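Local coordinates for succinoglycan biosynthesis protein (Bacillus cereus ATCC 14579, PDB 2QGM) that is of unproven function but belongs to the erythromycin esterase family and may take part in making the exopolysaccharide succinoglycan, at residues 86-91 against 437-442; 137-142 against 347-352; 306-311 against 407-412. One frame throughout, in Å; residues are numbered along the deposited sequence.

Contact 1 of 3, residues 86-91 against 437-442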
loop_
_atom_site.group_PDB
_atom_site.type_symbol
_atom_site.label_atom_id
_atom_site.label_comp_id
_atom_site.label_asym_id
_atom_site.label_seq_id
_atom_site.Cartn_x
_atom_site.Cartn_y
_atom_site.Cartn_z
ATOM N N SER A 86 2.665 -5.025 -13.006
ATOM C CA SER A 86 1.790 -5.963 -13.708
ATOM C C SER A 86 0.463 -5.280 -14.031
ATOM O O SER A 86 -0.294 -4.928 -13.134
ATOM C CB SER A 86 1.539 -7.200 -12.841
ATOM O OG SER A 86 2.751 -7.903 -12.612
ATOM N N SER A 87 0.175 -5.102 -15.317
ATOM C CA SER A 87 -1.059 -4.431 -15.728
ATOM C C SER A 87 -2.328 -4.987 -15.094
ATOM O O SER A 87 -3.078 -4.252 -14.446
ATOM C CB SER A 87 -1.215 -4.458 -17.252
ATOM O OG SER A 87 -2.418 -3.822 -17.647
ATOM N N GLU A 88 -2.575 -6.278 -15.287
ATOM C CA GLU A 88 -3.775 -6.916 -14.752
ATOM C C GLU A 88 -3.887 -6.868 -13.240
ATOM O O GLU A 88 -4.994 -6.889 -12.708
ATOM C CB GLU A 88 -3.858 -8.370 -15.221
ATOM C CG GLU A 88 -3.856 -8.535 -16.731
ATOM C CD GLU A 88 -2.459 -8.531 -17.326
ATOM O OE1 GLU A 88 -1.488 -8.257 -16.585
ATOM O OE2 GLU A 88 -2.330 -8.807 -18.540
ATOM N N ILE A 89 -2.753 -6.829 -12.543
ATOM C CA ILE A 89 -2.820 -6.743 -11.090
ATOM C C ILE A 89 -3.329 -5.349 -10.688
ATOM O O ILE A 89 -4.228 -5.240 -9.863
ATOM C CB ILE A 89 -1.457 -7.044 -10.442
ATOM C CG1 ILE A 89 -1.099 -8.509 -10.707
ATOM C CG2 ILE A 89 -1.512 -6.776 -8.938
ATOM C CD1 ILE A 89 0.169 -8.992 -10.028
ATOM N N PHE A 90 -2.773 -4.293 -11.282
ATOM C CA PHE A 90 -3.236 -2.944 -10.967
ATOM C C PHE A 90 -4.725 -2.785 -11.305
ATOM O O PHE A 90 -5.497 -2.235 -10.514
ATOM C CB PHE A 90 -2.451 -1.870 -11.739
ATOM C CG PHE A 90 -1.030 -1.685 -11.272
ATOM C CD1 PHE A 90 -0.692 -1.841 -9.932
ATOM C CD2 PHE A 90 -0.035 -1.306 -12.171
ATOM C CE1 PHE A 90 0.612 -1.622 -9.494
ATOM C CE2 PHE A 90 1.272 -1.084 -11.744
ATOM C CZ PHE A 90 1.596 -1.243 -10.400
ATOM N N THR A 91 -5.131 -3.256 -12.481
ATOM C CA THR A 91 -6.523 -3.132 -12.895
ATOM C C THR A 91 -7.455 -3.968 -12.019
ATOM O O THR A 91 -8.546 -3.519 -11.676
ATOM C CB THR A 91 -6.696 -3.528 -14.374
ATOM O OG1 THR A 91 -5.951 -2.617 -15.190
ATOM C CG2 THR A 91 -8.165 -3.465 -14.779
ATOM N N ARG A 437 -3.123 -15.911 -13.151
ATOM C CA ARG A 437 -2.098 -16.749 -13.768
ATOM C C ARG A 437 -1.131 -15.996 -14.679
ATOM O O ARG A 437 0.069 -15.947 -14.416
ATOM C CB ARG A 437 -2.752 -17.884 -14.557
ATOM C CG ARG A 437 -1.768 -18.897 -15.102
ATOM C CD ARG A 437 -2.467 -19.856 -16.045
ATOM N NE ARG A 437 -3.498 -20.640 -15.369
ATOM C CZ ARG A 437 -4.452 -21.310 -16.002
ATOM N NH1 ARG A 437 -4.510 -21.285 -17.326
ATOM N NH2 ARG A 437 -5.340 -22.017 -15.313
ATOM N N LYS A 438 -1.646 -15.420 -15.757
ATOM C CA LYS A 438 -0.790 -14.693 -16.684
ATOM C C LYS A 438 -0.939 -13.186 -16.569
ATOM O O LYS A 438 -2.051 -12.648 -16.556
ATOM C CB LYS A 438 -1.066 -15.125 -18.133
ATOM C CG LYS A 438 -0.678 -16.564 -18.448
ATOM C CD LYS A 438 -0.822 -16.883 -19.937
ATOM C CE LYS A 438 -0.395 -18.317 -20.244
ATOM N NZ LYS A 438 -0.411 -18.613 -21.713
ATOM N N THR A 439 0.194 -12.502 -16.470
ATOM C CA THR A 439 0.193 -11.051 -16.376
ATOM C C THR A 439 1.141 -10.429 -17.399
ATOM O O THR A 439 1.988 -11.114 -17.977
ATOM C CB THR A 439 0.559 -10.594 -14.947
ATOM O OG1 THR A 439 1.694 -11.329 -14.477
ATOM C CG2 THR A 439 -0.616 -10.837 -14.007
ATOM N N SER A 440 0.974 -9.135 -17.636
ATOM C CA SER A 440 1.796 -8.419 -18.602
ATOM C C SER A 440 2.198 -7.059 -18.039
ATOM O O SER A 440 1.685 -6.635 -17.008
ATOM C CB SER A 440 1.028 -8.250 -19.926
ATOM O OG SER A 440 -0.170 -7.510 -19.749
ATOM N N PRO A 441 3.125 -6.357 -18.713
ATOM C CA PRO A 441 3.584 -5.042 -18.250
ATOM C C PRO A 441 2.548 -3.924 -18.159
ATOM O O PRO A 441 1.681 -3.767 -19.023
ATOM C CB PRO A 441 4.692 -4.690 -19.243
ATOM C CG PRO A 441 5.230 -6.031 -19.645
ATOM C CD PRO A 441 3.953 -6.827 -19.836
ATOM N N SER A 442 2.662 -3.144 -17.091
ATOM C CA SER A 442 1.797 -1.995 -16.875
ATOM C C SER A 442 2.156 -0.969 -17.951
ATOM O O SER A 442 3.243 -1.023 -18.528
ATOM C CB SER A 442 2.062 -1.406 -15.493
ATOM O OG SER A 442 3.448 -1.195 -15.309
HETATM O O HOH W 1 3.785 -9.231 -14.615
#
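With CG anti to its carbonyl carbon (chi1 -58°) and the chain bent at chi2 (84°), E88 turns its carboxylate from the first turn of helix 87-104 back onto 437-442, where S440 holds OG in the crowded position between its backbone N and carbonyl carbon (chi1 61°). The carboxylate is gripped twice by this one residue. S440 N donates to E88 OE1 at 2.8 Å, on the syn lone pair, whereas S440 OG donates to E88 OE2, also at 2.8 Å, from above the carboxylate plane. The main chain returns the link: S87 N gives its hydrogen to S440 O at 2.7 Å, nearly along the C=O axis, and S86 CA adds a CA-H...O contact to the same oxygen at 3.4 Å. S86 and P441 form a single backbone bridge just ahead of the helix. Beside these polar bonds, S442 CB lies 3.8 Å from F90 CE2 at the ring edge, and I89 CG1 meets T439 CG2 obliquely. A water spans S86 OG and T439 OG1, hydroxyls that also bond to T83 and T343 respectively, while S87 OG turns to E144. The helix start is thus tied to the chain leaving strand 432-439, and the backbone N-H of S440, together with its hydroxyl, would be expected to favour the ionised form of E88.

Contact 2 of 3, residues 137-142 against 347-352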
loop_
_atom_site.group_PDB
_atom_site.type_symbol
_atom_site.label_atom_id
_atom_site.label_comp_id
_atom_site.label_asym_id
_atom_site.label_seq_id
_atom_site.Cartn_x
_atom_site.Cartn_y
_atom_site.Cartn_z
ATOM N N LYS A 137 4.733 8.782 -8.066
ATOM C CA LYS A 137 6.140 8.553 -8.351
ATOM C C LYS A 137 6.327 7.369 -9.295
ATOM O O LYS A 137 5.562 6.408 -9.255
ATOM C CB LYS A 137 6.905 8.356 -7.050
ATOM C CG LYS A 137 6.766 9.536 -6.083
ATOM C CD LYS A 137 7.157 10.888 -6.708
ATOM C CE LYS A 137 5.974 11.611 -7.338
ATOM N NZ LYS A 137 6.326 12.993 -7.778
ATOM N N LEU A 138 7.356 7.447 -10.137
ATOM C CA LEU A 138 7.623 6.429 -11.153
ATOM C C LEU A 138 7.216 4.987 -10.894
ATOM O O LEU A 138 7.367 4.447 -9.802
ATOM C CB LEU A 138 9.085 6.488 -11.593
ATOM C CG LEU A 138 9.343 7.522 -12.698
ATOM C CD1 LEU A 138 10.797 7.463 -13.133
ATOM C CD2 LEU A 138 8.421 7.243 -13.880
ATOM N N LEU A 139 6.713 4.380 -11.957
ATOM C CA LEU A 139 6.200 3.022 -11.983
ATOM C C LEU A 139 4.723 3.129 -11.663
ATOM O O LEU A 139 3.928 2.354 -12.170
ATOM C CB LEU A 139 6.908 2.073 -10.993
ATOM C CG LEU A 139 8.367 1.646 -11.242
ATOM C CD1 LEU A 139 8.567 0.244 -10.679
ATOM C CD2 LEU A 139 8.700 1.631 -12.730
ATOM N N TYR A 140 4.341 4.112 -10.846
ATOM C CA TYR A 140 2.927 4.275 -10.521
ATOM C C TYR A 140 2.088 5.154 -11.457
ATOM O O TYR A 140 0.866 5.008 -11.492
ATOM C CB TYR A 140 2.756 4.742 -9.075
ATOM C CG TYR A 140 2.484 3.600 -8.115
ATOM C CD1 TYR A 140 2.929 2.305 -8.390
ATOM C CD2 TYR A 140 1.779 3.811 -6.936
ATOM C CE1 TYR A 140 2.677 1.253 -7.514
ATOM C CE2 TYR A 140 1.524 2.764 -6.047
ATOM C CZ TYR A 140 1.975 1.486 -6.347
ATOM O OH TYR A 140 1.733 0.446 -5.481
ATOM N N PRO A 141 2.713 6.071 -12.227
ATOM C CA PRO A 141 1.895 6.903 -13.123
ATOM C C PRO A 141 1.511 6.097 -14.371
ATOM O O PRO A 141 1.894 6.448 -15.488
ATOM C CB PRO A 141 2.822 8.073 -13.476
ATOM C CG PRO A 141 3.958 7.975 -12.522
ATOM C CD PRO A 141 4.118 6.504 -12.276
ATOM N N THR A 142 0.765 5.014 -14.169
ATOM C CA THR A 142 0.349 4.143 -15.264
ATOM C C THR A 142 -1.090 4.411 -15.665
ATOM O O THR A 142 -1.848 5.012 -14.911
ATOM C CB THR A 142 0.458 2.660 -14.864
ATOM O OG1 THR A 142 -0.502 2.374 -13.838
ATOM C CG2 THR A 142 1.855 2.347 -14.345
ATOM N N ASN A 347 5.479 -10.940 -18.255
ATOM C CA ASN A 347 6.469 -9.865 -18.221
ATOM C C ASN A 347 5.930 -8.742 -17.340
ATOM O O ASN A 347 4.718 -8.602 -17.172
ATOM C CB ASN A 347 6.709 -9.316 -19.629
ATOM C CG ASN A 347 7.483 -10.282 -20.510
ATOM O OD1 ASN A 347 7.495 -10.152 -21.736
ATOM N ND2 ASN A 347 8.144 -11.243 -19.887
ATOM N N PHE A 348 6.824 -7.937 -16.788
ATOM C CA PHE A 348 6.393 -6.847 -15.932
ATOM C C PHE A 348 7.289 -5.637 -16.120
ATOM O O PHE A 348 8.402 -5.742 -16.643
ATOM C CB PHE A 348 6.429 -7.288 -14.472
ATOM C CG PHE A 348 7.776 -7.765 -14.024
ATOM C CD1 PHE A 348 8.748 -6.862 -13.601
ATOM C CD2 PHE A 348 8.089 -9.117 -14.066
ATOM C CE1 PHE A 348 10.018 -7.306 -13.228
ATOM C CE2 PHE A 348 9.348 -9.565 -13.699
ATOM C CZ PHE A 348 10.315 -8.660 -13.280
ATOM N N THR A 349 6.786 -4.489 -15.679
ATOM C CA THR A 349 7.505 -3.225 -15.768
ATOM C C THR A 349 8.363 -3.083 -14.522
ATOM O O THR A 349 7.917 -3.406 -13.421
ATOM C CB THR A 349 6.530 -2.039 -15.797
ATOM O OG1 THR A 349 5.654 -2.155 -16.927
ATOM C CG2 THR A 349 7.296 -0.725 -15.869
ATOM N N LEU A 350 9.590 -2.607 -14.695
ATOM C CA LEU A 350 10.492 -2.406 -13.561
ATOM C C LEU A 350 11.583 -1.412 -13.950
ATOM O O LEU A 350 11.590 -0.897 -15.066
ATOM C CB LEU A 350 11.112 -3.743 -13.110
ATOM C CG LEU A 350 12.172 -4.504 -13.925
ATOM C CD1 LEU A 350 11.905 -4.354 -15.413
ATOM C CD2 LEU A 350 13.555 -3.991 -13.592
ATOM N N TYR A 351 12.497 -1.141 -13.026
ATOM C CA TYR A 351 13.593 -0.211 -13.279
ATOM C C TYR A 351 14.811 -0.820 -13.964
ATOM O O TYR A 351 14.942 -0.765 -15.187
ATOM C CB TYR A 351 14.037 0.436 -11.977
ATOM C CG TYR A 351 13.269 1.681 -11.637
ATOM C CD1 TYR A 351 13.368 2.817 -12.434
ATOM C CD2 TYR A 351 12.459 1.734 -10.509
ATOM C CE1 TYR A 351 12.683 3.981 -12.115
ATOM C CE2 TYR A 351 11.765 2.890 -10.178
ATOM C CZ TYR A 351 11.884 4.013 -10.987
ATOM O OH TYR A 351 11.220 5.171 -10.661
ATOM N N SER A 352 15.712 -1.386 -13.169
ATOM C CA SER A 352 16.930 -1.989 -13.711
ATOM C C SER A 352 17.110 -3.439 -13.259
ATOM O O SER A 352 16.444 -3.899 -12.328
ATOM C CB SER A 352 18.148 -1.161 -13.303
ATOM O OG SER A 352 18.059 0.156 -13.827
#
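K137 to Y140 form a type II beta turn, closed by a hydrogen bond from Y140 N to K137 O at 3.0 Å, and its corner faces the end of strand 346-350 with L139 and L350 as the nearest CA pair, 7.1 Å apart. L139 carries most of the contact from the turn. L139 CG, anti to the carbonyl carbon (chi1 -70°), comes within 3.8 Å of Y351 CE2, and the two side chains cross obliquely. L139 CD2 sits over one face of the Y351 ring, 4.2 Å above the plane and offset toward the rim, while also lying 4.2 Å from T349 CG2. The contact joins the loop leading into helix 143-157, whose N-cap is T142 with OG1 accepting from I145 N, to a two-stranded antiparallel sheet of 346-350 and 363-366 that is separate from the main mixed sheet. L138 crosses the tyrosine at about a right angle, its CB 3.8 Å from Y351 CZ. T349 has OG1 anti to its carbonyl carbon (chi1 -60°), which leaves CG2 anti to the backbone N and turned to L139, while OG1 bonds to S442 OG. I362 extends the apolar surface, touching both L138 and T349.

Contact 3 of 3, residues 306-311 against 407-412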
loop_
_atom_site.group_PDB
_atom_site.type_symbol
_atom_site.label_atom_id
_atom_site.label_comp_id
_atom_site.label_asym_id
_atom_site.label_seq_id
_atom_site.Cartn_x
_atom_site.Cartn_y
_atom_site.Cartn_z
ATOM N N HIS A 306 2.608 -2.875 -1.740
ATOM C CA HIS A 306 3.191 -4.108 -2.234
ATOM C C HIS A 306 2.854 -5.231 -1.253
ATOM O O HIS A 306 2.581 -4.972 -0.084
ATOM C CB HIS A 306 4.709 -3.972 -2.329
ATOM C CG HIS A 306 5.363 -5.074 -3.101
ATOM N ND1 HIS A 306 5.508 -6.353 -2.607
ATOM C CD2 HIS A 306 5.880 -5.095 -4.354
ATOM C CE1 HIS A 306 6.083 -7.114 -3.521
ATOM N NE2 HIS A 306 6.318 -6.373 -4.591
ATOM N N ASN A 307 2.867 -6.473 -1.729
ATOM C CA ASN A 307 2.615 -7.631 -0.867
ATOM C C ASN A 307 3.477 -7.528 0.383
ATOM O O ASN A 307 3.030 -7.800 1.493
ATOM C CB ASN A 307 3.003 -8.937 -1.566
ATOM C CG ASN A 307 1.920 -9.475 -2.477
ATOM O OD1 ASN A 307 0.774 -9.022 -2.455
ATOM N ND2 ASN A 307 2.277 -10.480 -3.274
ATOM N N ILE A 308 4.736 -7.158 0.188
ATOM C CA ILE A 308 5.680 -7.044 1.293
ATOM C C ILE A 308 5.178 -6.214 2.477
ATOM O O ILE A 308 5.334 -6.615 3.632
ATOM C CB ILE A 308 7.006 -6.439 0.798
ATOM C CG1 ILE A 308 7.691 -7.408 -0.165
ATOM C CG2 ILE A 308 7.893 -6.075 1.990
ATOM C CD1 ILE A 308 8.125 -8.716 0.463
ATOM N N HIS A 309 4.578 -5.064 2.189
ATOM C CA HIS A 309 4.102 -4.174 3.239
ATOM C C HIS A 309 2.770 -4.529 3.890
ATOM O O HIS A 309 2.553 -4.206 5.054
ATOM C CB HIS A 309 4.050 -2.734 2.707
ATOM C CG HIS A 309 5.384 -2.207 2.283
ATOM N ND1 HIS A 309 6.373 -1.874 3.181
ATOM C CD2 HIS A 309 5.906 -1.998 1.049
ATOM C CE1 HIS A 309 7.449 -1.481 2.520
ATOM N NE2 HIS A 309 7.189 -1.548 1.226
ATOM N N ILE A 310 1.875 -5.189 3.157
ATOM C CA ILE A 310 0.586 -5.544 3.739
ATOM C C ILE A 310 0.574 -6.900 4.448
ATOM O O ILE A 310 -0.324 -7.178 5.247
ATOM C CB ILE A 310 -0.552 -5.507 2.672
ATOM C CG1 ILE A 310 -0.318 -6.551 1.587
ATOM C CG2 ILE A 310 -0.644 -4.111 2.067
ATOM C CD1 ILE A 310 -1.020 -7.876 1.845
ATOM N N ALA A 311 1.583 -7.729 4.177
ATOM C CA ALA A 311 1.688 -9.069 4.766
ATOM C C ALA A 311 1.706 -9.118 6.290
ATOM O O ALA A 311 2.201 -8.211 6.954
ATOM C CB ALA A 311 2.935 -9.771 4.227
ATOM N N LEU A 407 7.981 -18.284 -2.442
ATOM C CA LEU A 407 6.922 -17.331 -2.753
ATOM C C LEU A 407 7.555 -16.218 -3.567
ATOM O O LEU A 407 8.562 -15.637 -3.169
ATOM C CB LEU A 407 6.305 -16.748 -1.480
ATOM C CG LEU A 407 5.233 -15.666 -1.697
ATOM C CD1 LEU A 407 3.985 -16.290 -2.305
ATOM C CD2 LEU A 407 4.891 -15.008 -0.375
ATOM N N LEU A 408 6.957 -15.927 -4.714
ATOM C CA LEU A 408 7.464 -14.891 -5.596
ATOM C C LEU A 408 7.231 -13.512 -5.001
ATOM O O LEU A 408 6.192 -13.266 -4.400
ATOM C CB LEU A 408 6.753 -14.958 -6.942
ATOM C CG LEU A 408 7.085 -13.804 -7.889
ATOM C CD1 LEU A 408 8.522 -13.961 -8.372
ATOM C CD2 LEU A 408 6.098 -13.790 -9.059
ATOM N N SER A 409 8.198 -12.620 -5.177
ATOM C CA SER A 409 8.088 -11.254 -4.682
ATOM C C SER A 409 9.081 -10.397 -5.456
ATOM O O SER A 409 10.293 -10.560 -5.331
ATOM C CB SER A 409 8.379 -11.199 -3.185
ATOM O OG SER A 409 7.915 -9.979 -2.629
ATOM N N ILE A 410 8.551 -9.486 -6.268
ATOM C CA ILE A 410 9.382 -8.618 -7.101
ATOM C C ILE A 410 9.121 -7.149 -6.799
ATOM O O ILE A 410 7.981 -6.685 -6.851
ATOM C CB ILE A 410 9.107 -8.850 -8.604
ATOM C CG1 ILE A 410 9.318 -10.335 -8.948
ATOM C CG2 ILE A 410 10.033 -7.972 -9.438
ATOM C CD1 ILE A 410 8.944 -10.688 -10.376
ATOM N N GLY A 411 10.189 -6.421 -6.491
ATOM C CA GLY A 411 10.059 -5.006 -6.193
ATOM C C GLY A 411 10.173 -4.137 -7.433
ATOM O O GLY A 411 9.952 -4.601 -8.555
ATOM N N GLY A 412 10.515 -2.871 -7.227
ATOM C CA GLY A 412 10.655 -1.954 -8.339
ATOM C C GLY A 412 11.982 -2.127 -9.043
ATOM O O GLY A 412 12.200 -1.570 -10.121
HETATM O O HOH W 2 5.216 -11.292 -2.788
#
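A histidine-capped helix start carries this contact: H306 is the N-cap of the short helix 307-310, which follows strand 301-304 of the main mixed sheet, and its ring bridges to the chain just beyond strand 404-408. Two hydrogen bonds use the two ring nitrogens. I308 N donates to ND1 of H306 at 3.0 Å, almost straight at 173° and 3° from the ring plane. At the other nitrogen, H306 NE2 donates to I410 O at 2.8 Å, again near the ring plane but above the carbonyl plane. With ND1 accepting and NE2 donating, the geometry fits a neutral ring protonated on NE2. CG anti to the backbone N (chi1 -167°) swings the imidazole into this bridging position, where H84 meets it edge-to-face. H306 N also donates to E112 OE1, and this cluster probably marks the active-site region, as in erythromycin esterases.

Alongside, one water accepts from N307 ND2, donates to L408 O at 2.7 Å and also bonds S409 OG; N307 ND2 has a second partner in S341 O.

Van der Waals contact completes the interface: S409 OG lies at the H306 ring edge, 3.5 Å from CE1, and I308 CD1 comes to 3.3 Å from S409 OG.

Overall arrangement
The three contacts cluster where helix starts, loops and two small sheets gather beside the main mixed sheet, contact 2 touching both others. Contacts 1 and 2, with centres 12 Å apart, are joined by a probable hydrogen bond between S442 OG and T349 OG1, 2.9 Å, beside P441 packed on 347-349. Contact 2 meets contact 3 through another probable bond, Y351 N to G412 O, 3.0 Å, and through F348 against I410; their centres are 14 Å apart. Contacts 1 and 3 do not touch, their nearest atoms being about 7 Å apart. In sequence, contacts 2 and 3 alternate, and contact 1 encloses both. Contact 3 holds H306 and H309, which with H84 and E112 probably mark the active-site region.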